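Local coordinates for UPF0434 family protein (Haloferax volcanii, PDB 6F5Z) that probably activates partner methyltransferases as the Trm112 subunit of their holoenzymes, here in complex with a putative methyltransferase, at residues 29-34 and 45-49. Coordinates in Å, arbitrary orientation, origin at the centre of the assembly. Residue numbers count along the deposited sequence, not the author numbering.
Sequences EIIEGR and PIEDG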
ATOM      1  N   GLU C  29     -16.732  27.050  15.978  1.00 16.30           N
ATOM      2  CA  GLU C  29     -16.683  27.473  14.580  1.00 16.72           C
ATOM      3  C   GLU C  29     -16.290  28.947  14.399  1.00 17.75           C
ATOM      4  O   GLU C  29     -17.013  29.822  14.845  1.00 17.75           O
ATOM      5  CB  GLU C  29     -18.046  27.188  13.902  1.00 17.92           C
ATOM      6  CG  GLU C  29     -18.063  27.493  12.409  1.00 22.40           C
ATOM      7  CD  GLU C  29     -17.146  26.647  11.546  1.00 33.08           C
ATOM      8  OE1 GLU C  29     -16.648  25.602  12.025  1.00 30.58           O
ATOM      9  OE2 GLU C  29     -16.966  27.013  10.363  1.00 29.57           O
ATOM     10  N   ILE C  30     -15.162  29.227  13.731  1.00 14.49           N
ATOM     11  CA  ILE C  30     -14.776  30.590  13.382  1.00 13.77           C
ATOM     12  C   ILE C  30     -15.352  30.880  12.001  1.00 15.90           C
ATOM     13  O   ILE C  30     -14.995  30.196  11.030  1.00 15.76           O
ATOM     14  CB  ILE C  30     -13.248  30.764  13.388  1.00 16.54           C
ATOM     15  CG1 ILE C  30     -12.625  30.331  14.733  1.00 17.49           C
ATOM     16  CG2 ILE C  30     -12.887  32.228  13.071  1.00 17.15           C
ATOM     17  CD1 ILE C  30     -13.284  30.982  15.993  1.00 18.82           C
ATOM     18  N   ILE C  31     -16.208  31.912  11.899  1.00 15.23           N
ATOM     19  CA  ILE C  31     -16.914  32.229  10.652  1.00 15.86           C
ATOM     20  C   ILE C  31     -16.242  33.392   9.951  1.00 17.07           C
ATOM     21  O   ILE C  31     -16.032  33.317   8.735  1.00 17.76           O
ATOM     22  CB  ILE C  31     -18.409  32.525  10.934  1.00 18.09           C
ATOM     23  CG1 ILE C  31     -19.069  31.345  11.696  1.00 17.49           C
ATOM     24  CG2 ILE C  31     -19.157  32.866   9.637  1.00 19.04           C
ATOM     25  CD1 ILE C  31     -20.356  31.667  12.381  1.00 25.50           C
ATOM     26  N   GLU C  32     -15.889  34.465  10.699  1.00 14.77           N
ATOM     27  CA  GLU C  32     -15.213  35.608  10.115  1.00 14.03           C
ATOM     28  C   GLU C  32     -14.025  35.950  10.987  1.00 16.48           C
ATOM     29  O   GLU C  32     -14.136  35.874  12.203  1.00 15.95           O
ATOM     30  CB  GLU C  32     -16.145  36.827  10.026  1.00 15.25           C
ATOM     31  CG  GLU C  32     -17.350  36.608   9.140  1.00 16.44           C
ATOM     32  CD  GLU C  32     -17.080  36.310   7.672  1.00 20.22           C
ATOM     33  OE1 GLU C  32     -16.028  36.771   7.159  1.00 18.90           O
ATOM     34  OE2 GLU C  32     -17.995  35.763   7.008  1.00 19.64           O
ATOM     35  N   GLY C  33     -12.917  36.327  10.361  1.00 15.90           N
ATOM     36  CA  GLY C  33     -11.721  36.644  11.109  1.00 15.74           C
ATOM     37  C   GLY C  33     -10.521  36.585  10.198  1.00 16.78           C
ATOM     38  O   GLY C  33     -10.661  36.712   8.979  1.00 16.92           O
ATOM     39  N   ARG C  34      -9.355  36.434  10.802  1.00 15.00           N
ATOM     40  CA  ARG C  34      -8.154  36.351  10.000  1.00 15.30           C
ATOM     41  C   ARG C  34      -7.062  35.659  10.791  1.00 15.62           C
ATOM     42  O   ARG C  34      -7.082  35.649  12.020  1.00 16.15           O
ATOM     43  CB  ARG C  34      -7.698  37.744   9.516  1.00 19.13           C
ATOM     44  CG  ARG C  34      -7.352  38.688  10.653  1.00 22.98           C
ATOM     45  CD  ARG C  34      -7.524  40.180  10.284  1.00 24.64           C
ATOM     46  NE  ARG C  34      -8.857  40.407   9.739  1.00 24.38           N
ATOM     47  CZ  ARG C  34      -9.967  40.520  10.478  1.00 26.21           C
ATOM     48  NH1 ARG C  34      -9.890  40.570  11.804  1.00 21.63           N
ATOM     49  NH2 ARG C  34     -11.149  40.612   9.894  1.00 27.11           N
ATOM     50  N   PRO C  45      -7.303  35.826   5.312  1.00 15.34           N
ATOM     51  CA  PRO C  45      -8.674  36.010   5.816  1.00 15.29           C
ATOM     52  C   PRO C  45      -9.426  34.717   5.994  1.00 18.01           C
ATOM     53  O   PRO C  45      -9.215  33.775   5.235  1.00 16.92           O
ATOM     54  CB  PRO C  45      -9.326  36.876   4.741  1.00 17.28           C
ATOM     55  CG  PRO C  45      -8.627  36.442   3.457  1.00 19.55           C
ATOM     56  CD  PRO C  45      -7.180  36.191   3.888  1.00 15.69           C
ATOM     57  N   ILE C  46     -10.360  34.697   6.949  1.00 15.23           N
ATOM     58  CA  ILE C  46     -11.284  33.572   7.137  1.00 13.95           C
ATOM     59  C   ILE C  46     -12.617  34.149   6.726  1.00 17.33           C
ATOM     60  O   ILE C  46     -13.073  35.136   7.330  1.00 16.75           O
ATOM     61  CB  ILE C  46     -11.326  33.113   8.594  1.00 15.56           C
ATOM     62  CG1 ILE C  46      -9.926  32.636   9.053  1.00 14.81           C
ATOM     63  CG2 ILE C  46     -12.395  32.048   8.784  1.00 16.54           C
ATOM     64  CD1 ILE C  46      -9.762  32.423  10.609  1.00 18.04           C
ATOM     65  N   GLU C  47     -13.194  33.597   5.649  1.00 15.77           N
ATOM     66  CA  GLU C  47     -14.370  34.148   5.017  1.00 15.30           C
ATOM     67  C   GLU C  47     -15.426  33.106   5.000  1.00 18.45           C
ATOM     68  O   GLU C  47     -15.233  32.058   4.385  1.00 17.57           O
ATOM     69  CB  GLU C  47     -14.030  34.587   3.578  1.00 17.99           C
ATOM     70  CG  GLU C  47     -12.881  35.578   3.539  1.00 20.50           C
ATOM     71  CD  GLU C  47     -12.314  35.808   2.153  1.00 31.57           C
ATOM     72  OE1 GLU C  47     -12.263  34.865   1.332  1.00 25.41           O
ATOM     73  OE2 GLU C  47     -11.974  36.972   1.869  1.00 37.79           O
ATOM     74  N   ASP C  48     -16.525  33.360   5.721  1.00 18.66           N
ATOM     75  CA  ASP C  48     -17.615  32.385   5.852  1.00 17.52           C
ATOM     76  C   ASP C  48     -17.056  30.994   6.239  1.00 18.73           C
ATOM     77  O   ASP C  48     -17.406  29.944   5.638  1.00 18.55           O
ATOM     78  CB  ASP C  48     -18.489  32.288   4.573  1.00 18.77           C
ATOM     79  CG  ASP C  48     -19.807  31.572   4.809  1.00 27.72           C
ATOM     80  OD1 ASP C  48     -20.287  31.579   5.963  1.00 27.69           O
ATOM     81  OD2 ASP C  48     -20.299  30.893   3.860  1.00 33.40           O
ATOM     82  N   GLY C  49     -16.117  31.007   7.183  1.00 15.85           N
ATOM     83  CA  GLY C  49     -15.535  29.789   7.735  1.00 16.32           C
ATOM     84  C   GLY C  49     -14.381  29.175   6.960  1.00 16.05           C
ATOM     85  O   GLY C  49     -13.788  28.178   7.408  1.00 16.74           O
TER
HETATM   86  O   HOH W   1     -16.144  25.683   7.727  1.00 28.63           O
HETATM   87  O   HOH W   2     -13.536  37.783   7.464  1.00 22.88           O
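I46 has by far the most surface buried here, followed by I31 and G49. I46 sits in the antiparallel hairpin of strands 33-37 and 43-47, where it and G33 form a hydrogen-bonded pair: I46 N gives a short bond to G33 O (2.9 Å), and G33 N a longer one to I46 O (3.3 Å). I46 CD1 meets I30 CG2 at 4.0 Å, and this apolar cluster continues onto M6 and L20. At the corner, I31 and E32 form a classic beta bulge opposite E24. Past strand 43-47, I31 O accepts from G49 N at 2.8 Å. G49 has positive phi, which suits glycine, and a CB there would crowd E29 OE2, itself hydrogen-bonded to M1 N; its CA makes a CA-H...O contact with I30 O (3.4 Å). The E32 carboxylate reaches back, OE2 accepting from D48 N at 3.1 Å. Main-chain bonds, with one from the E32 carboxylate, thus tie the turn after strand 43-47 to the corner leading into strand 33-37, while I30 and I46 supply the apolar packing.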